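Local coordinates for single-stranded DNA-binding protein (Thermus thermophilus, PDB 2CWA) that probably binds single-stranded DNA and recruits partner proteins to it during DNA replication, recombination and repair, at residues A[115-118]-A[119-123]; A[137-140]-A[141-144]. All blocks are in the same frame, centred on the assembly; numbering follows the deposited sequence.

Contact 1. Residues A[115-118]-A[119-123]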
loop_
_atom_site.group_PDB
_atom_site.type_symbol
_atom_site.label_atom_id
_atom_site.label_comp_id
_atom_site.label_asym_id
_atom_site.label_seq_id
_atom_site.Cartn_x
_atom_site.Cartn_y
_atom_site.Cartn_z
ATOM N N ALA A 115 4.147 -4.501 -18.614
ATOM C CA ALA A 115 3.985 -3.281 -19.387
ATOM C C ALA A 115 5.275 -2.518 -19.089
ATOM O O ALA A 115 5.974 -2.841 -18.124
ATOM C CB ALA A 115 2.778 -2.500 -18.900
ATOM N N GLU A 116 5.609 -1.526 -19.908
ATOM C CA GLU A 116 6.830 -0.756 -19.682
ATOM C C GLU A 116 6.510 0.731 -19.615
ATOM O O GLU A 116 5.888 1.274 -20.527
ATOM C CB GLU A 116 7.833 -1.021 -20.807
ATOM C CG GLU A 116 9.173 -0.329 -20.625
ATOM C CD GLU A 116 10.138 -0.614 -21.762
ATOM O OE1 GLU A 116 10.373 -1.805 -22.054
ATOM O OE2 GLU A 116 10.663 0.351 -22.361
ATOM N N ASP A 117 6.929 1.389 -18.537
ATOM C CA ASP A 117 6.665 2.815 -18.392
ATOM C C ASP A 117 7.645 3.660 -19.203
ATOM O O ASP A 117 8.588 3.139 -19.804
ATOM C CB ASP A 117 6.708 3.245 -16.917
ATOM C CG ASP A 117 8.048 2.965 -16.255
ATOM O OD1 ASP A 117 9.082 2.994 -16.949
ATOM O OD2 ASP A 117 8.066 2.732 -15.027
ATOM N N SER A 118 7.412 4.967 -19.204
ATOM C CA SER A 118 8.241 5.917 -19.940
ATOM C C SER A 118 9.720 5.856 -19.576
ATOM O O SER A 118 10.570 6.310 -20.350
ATOM C CB SER A 118 7.728 7.338 -19.708
ATOM O OG SER A 118 7.838 7.698 -18.343
ATOM N N ARG A 119 10.027 5.301 -18.405
ATOM C CA ARG A 119 11.410 5.203 -17.948
ATOM C C ARG A 119 12.028 3.837 -18.226
ATOM O O ARG A 119 13.133 3.543 -17.769
ATOM C CB ARG A 119 11.496 5.502 -16.450
ATOM C CG ARG A 119 11.071 6.914 -16.072
ATOM C CD ARG A 119 11.287 7.182 -14.589
ATOM N NE ARG A 119 10.480 6.306 -13.743
ATOM C CZ ARG A 119 9.151 6.270 -13.752
ATOM N NH1 ARG A 119 8.467 7.063 -14.566
ATOM N NH2 ARG A 119 8.501 5.439 -12.945
ATOM N N GLY A 120 11.316 3.006 -18.978
ATOM C CA GLY A 120 11.827 1.685 -19.291
ATOM C C GLY A 120 11.685 0.691 -18.149
ATOM O O GLY A 120 12.287 -0.381 -18.182
ATOM N N GLN A 121 10.888 1.035 -17.140
ATOM C CA GLN A 121 10.686 0.149 -15.998
ATOM C C GLN A 121 9.467 -0.746 -16.199
ATOM O O GLN A 121 8.420 -0.292 -16.658
ATOM C CB GLN A 121 10.501 0.961 -14.717
ATOM C CG GLN A 121 11.623 1.931 -14.421
ATOM C CD GLN A 121 11.352 2.753 -13.180
ATOM O OE1 GLN A 121 10.278 3.335 -13.028
ATOM N NE2 GLN A 121 12.327 2.811 -12.288
ATOM N N PRO A 122 9.588 -2.033 -15.847
ATOM C CA PRO A 122 8.474 -2.972 -16.001
ATOM C C PRO A 122 7.401 -2.877 -14.920
ATOM O O PRO A 122 7.690 -2.570 -13.762
ATOM C CB PRO A 122 9.173 -4.329 -16.000
ATOM C CG PRO A 122 10.299 -4.114 -15.046
ATOM C CD PRO A 122 10.824 -2.745 -15.471
ATOM N N ARG A 123 6.158 -3.125 -15.324
ATOM C CA ARG A 123 5.006 -3.135 -14.424
ATOM C C ARG A 123 4.217 -4.393 -14.773
ATOM O O ARG A 123 3.959 -4.662 -15.951
ATOM C CB ARG A 123 4.104 -1.915 -14.640
ATOM C CG ARG A 123 4.723 -0.582 -14.276
ATOM C CD ARG A 123 3.656 0.499 -14.187
ATOM N NE ARG A 123 2.802 0.530 -15.372
ATOM C CZ ARG A 123 2.072 1.580 -15.738
ATOM N NH1 ARG A 123 2.095 2.691 -15.011
ATOM N NH2 ARG A 123 1.324 1.524 -16.831
#
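Ala-115 and Arg-123 form an antiparallel hydrogen-bonded pair, with Ala-115 N to Arg-123 O at 2.7 Å and Arg-123 N to Ala-115 O at 2.8 Å, and beside them Glu-116 and Pro-122 form a non-hydrogen-bonded pair. Beyond this pair, Asp-117 N donates to Gln-121 O, and a type I turn from Asp-117 to Gly-120 reverses the chain, with Gly-120 N bonded to Asp-117 O. Gly-120 sits at positive phi (78°), a left-handed conformation most easily adopted by glycine.

The side chain of Asp-117 organises the loop from within. Its CG lies between the backbone N and the carbonyl carbon (chi1 59°), which turns the carboxylate toward the N-H groups of Arg-119 and Gln-121. There OD1 accepts Gln-121 N at 2.7 Å from above the carboxylate plane; its weak bond to Arg-119 N, at 2.9 Å, makes an Asx turn. The other oxygen, OD2, is hydrogen-bonded to Tyr-53 of strand 49-59. It also lies over one face of the Arg-119 guanidinium, 3.4 Å from NH2, so this salt bridge acts through charge alone, without an N-H directed at the oxygen. Arg-119, bent at chi3 (-63°), folds back so that NH2 also reaches Gln-121 OE1 in a weak bond (2.8 Å), and it makes a cation-pi contact with Tyr-53. Across the strands from Pro-122, the extended Glu-116 lays CG against Gly-120 CA at 3.6 Å.

Tyr-53 thus ties the turn to strand 49-59, which lies beyond strand 28-39. The whole is a 3:5 beta hairpin, its type I turn followed by a G1 bulge at Gly-120.

Contact 2. Residues A[137-140]-A[141-144]; sequences LTRD and PELR. With NO3 (nitrate ion), chain B.
Arg-139 and Glu-142 supply the main ionic part of this local contact, three residues apart at a break in strand 128-145, which forms a hairpin with strand 151-161 in the second SSB region, of the OB clan. Their side chains cross at about a right angle, with the guanidinium and carboxylate planes turned 51° from each other, so the two groups do not meet as a flat, two-pronged pair. Arg-139 NE stands 3.4 Å from Glu-142 OE2 in a salt bridge, and NH2 makes a weak hydrogen bond to OE1, also at 3.4 Å. The arginine runs extended from CG to NE, which carries its head out to the glutamate; its stronger partner is Glu-174 OE1, with which NH2 forms a salt bridge. With an alanine here, Glu-142 would probably lose its positive mate and be freer to turn, and Glu-174 would lose a counter-charge. Further along, Arg-144 NH1 donates to O1 of a nitrate ion at 3.0 Å, the oxygen lying at the edge of the guanidinium near its plane.

Solvent adds a polar link. One water donates to Asp-140 O at 2.8 Å and to Glu-142 OE2 at 3.2 Å, joining the backbone of the bend to the carboxylate. The carboxylate of Asp-140 itself turns to the backbone N of Lys-190.

The apolar component is light: Leu-137 CD1 approaches Pro-141 CG at 4.3 Å, and both side chains also touch Leu-155 and Leu-188.

The long, angled ion pair, whose carboxylate also accepts a bond from water, is likely to be only a modest tie, while the nitrate, probably from the crystallisation liquor, is consistent with Arg-144 being able to bind a small anion.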
loop_
_atom_site.group_PDB
_atom_site.type_symbol
_atom_site.label_atom_id
_atom_site.label_comp_id
_atom_site.label_asym_id
_atom_site.label_seq_id
_atom_site.Cartn_x
_atom_site.Cartn_y
_atom_site.Cartn_z
ATOM N N LEU A 137 -12.206 4.761 13.626
ATOM C CA LEU A 137 -12.091 6.071 12.994
ATOM C C LEU A 137 -11.575 7.103 13.984
ATOM O O LEU A 137 -12.037 7.178 15.128
ATOM C CB LEU A 137 -13.449 6.528 12.448
ATOM C CG LEU A 137 -14.042 5.719 11.291
ATOM C CD1 LEU A 137 -15.365 6.358 10.848
ATOM C CD2 LEU A 137 -13.054 5.685 10.131
ATOM N N THR A 138 -10.613 7.898 13.531
ATOM C CA THR A 138 -10.016 8.938 14.354
ATOM C C THR A 138 -10.803 10.235 14.249
ATOM O O THR A 138 -10.561 11.176 15.010
ATOM C CB THR A 138 -8.576 9.216 13.916
ATOM O OG1 THR A 138 -8.565 9.579 12.530
ATOM C CG2 THR A 138 -7.712 7.976 14.115
ATOM N N ARG A 139 -11.743 10.280 13.306
ATOM C CA ARG A 139 -12.571 11.467 13.090
ATOM C C ARG A 139 -13.788 11.103 12.234
ATOM O O ARG A 139 -13.853 10.004 11.682
ATOM C CB ARG A 139 -11.746 12.558 12.391
ATOM C CG ARG A 139 -11.202 12.155 11.021
ATOM C CD ARG A 139 -10.384 13.280 10.370
ATOM N NE ARG A 139 -10.100 13.003 8.959
ATOM C CZ ARG A 139 -9.022 12.364 8.507
ATOM N NH1 ARG A 139 -8.094 11.926 9.349
ATOM N NH2 ARG A 139 -8.877 12.153 7.204
ATOM N N ASP A 140 -14.756 12.011 12.134
ATOM C CA ASP A 140 -15.935 11.745 11.315
ATOM C C ASP A 140 -15.520 11.723 9.853
ATOM O O ASP A 140 -14.546 12.373 9.469
ATOM C CB ASP A 140 -17.000 12.821 11.509
ATOM C CG ASP A 140 -17.565 12.836 12.909
ATOM O OD1 ASP A 140 -17.715 11.745 13.500
ATOM O OD2 ASP A 140 -17.870 13.937 13.410
ATOM N N PRO A 141 -16.247 10.968 9.017
ATOM C CA PRO A 141 -15.922 10.889 7.590
ATOM C C PRO A 141 -16.042 12.270 6.945
ATOM O O PRO A 141 -16.806 13.114 7.407
ATOM C CB PRO A 141 -16.978 9.927 7.042
ATOM C CG PRO A 141 -17.353 9.098 8.232
ATOM C CD PRO A 141 -17.407 10.121 9.335
ATOM N N GLU A 142 -15.281 12.489 5.883
ATOM C CA GLU A 142 -15.318 13.751 5.156
ATOM C C GLU A 142 -15.752 13.365 3.748
ATOM O O GLU A 142 -15.089 12.571 3.082
ATOM C CB GLU A 142 -13.929 14.390 5.160
ATOM C CG GLU A 142 -13.369 14.521 6.573
ATOM C CD GLU A 142 -11.897 14.883 6.622
ATOM O OE1 GLU A 142 -11.111 14.333 5.813
ATOM O OE2 GLU A 142 -11.523 15.706 7.490
ATOM N N LEU A 143 -16.875 13.919 3.306
ATOM C CA LEU A 143 -17.414 13.598 1.990
ATOM C C LEU A 143 -17.466 14.807 1.051
ATOM O O LEU A 143 -17.784 15.915 1.471
ATOM C CB LEU A 143 -18.826 13.016 2.162
ATOM C CG LEU A 143 -19.555 12.339 0.999
ATOM C CD1 LEU A 143 -18.884 11.019 0.664
ATOM C CD2 LEU A 143 -21.013 12.095 1.388
ATOM N N ARG A 144 -17.133 14.582 -0.215
ATOM C CA ARG A 144 -17.191 15.633 -1.226
ATOM C C ARG A 144 -17.726 15.001 -2.499
ATOM O O ARG A 144 -17.759 13.774 -2.625
ATOM C CB ARG A 144 -15.805 16.237 -1.492
ATOM C CG ARG A 144 -14.838 15.326 -2.225
ATOM C CD ARG A 144 -13.521 16.043 -2.481
ATOM N NE ARG A 144 -13.695 17.187 -3.371
ATOM C CZ ARG A 144 -13.620 17.134 -4.698
ATOM N NH1 ARG A 144 -13.366 15.991 -5.314
ATOM N NH2 ARG A 144 -13.800 18.237 -5.415
HETATM N N NO3 B . -11.320 13.089 -5.235
HETATM O O1 NO3 B . -11.899 13.606 -4.289
HETATM O O2 NO3 B . -11.582 13.432 -6.384
HETATM O O3 NO3 B . -10.484 12.220 -5.041
HETATM O O HOH W 1 -13.610 14.957 9.754
#

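Contact 1 precedes contact 2 in the chain, and the two flank the molecule's centre from opposite sides. Their centres are about 36 Å apart and their nearest atoms about 23 Å, so neither touches the other. Contact 1 builds the hairpin of strands 114-116 and 122-125, the latter running parallel to strand 28-39 of the first SSB domain. Contact 2 lies in the broken strand 128-145 of the second, which pairs with strand 151-161. Strand 128-145 also pairs with strand 5-22, joining two OB-family domains in one chain. A homodimer of such chains carries four OB domains, as four chains do in single-domain tetrameric bacterial SSBs.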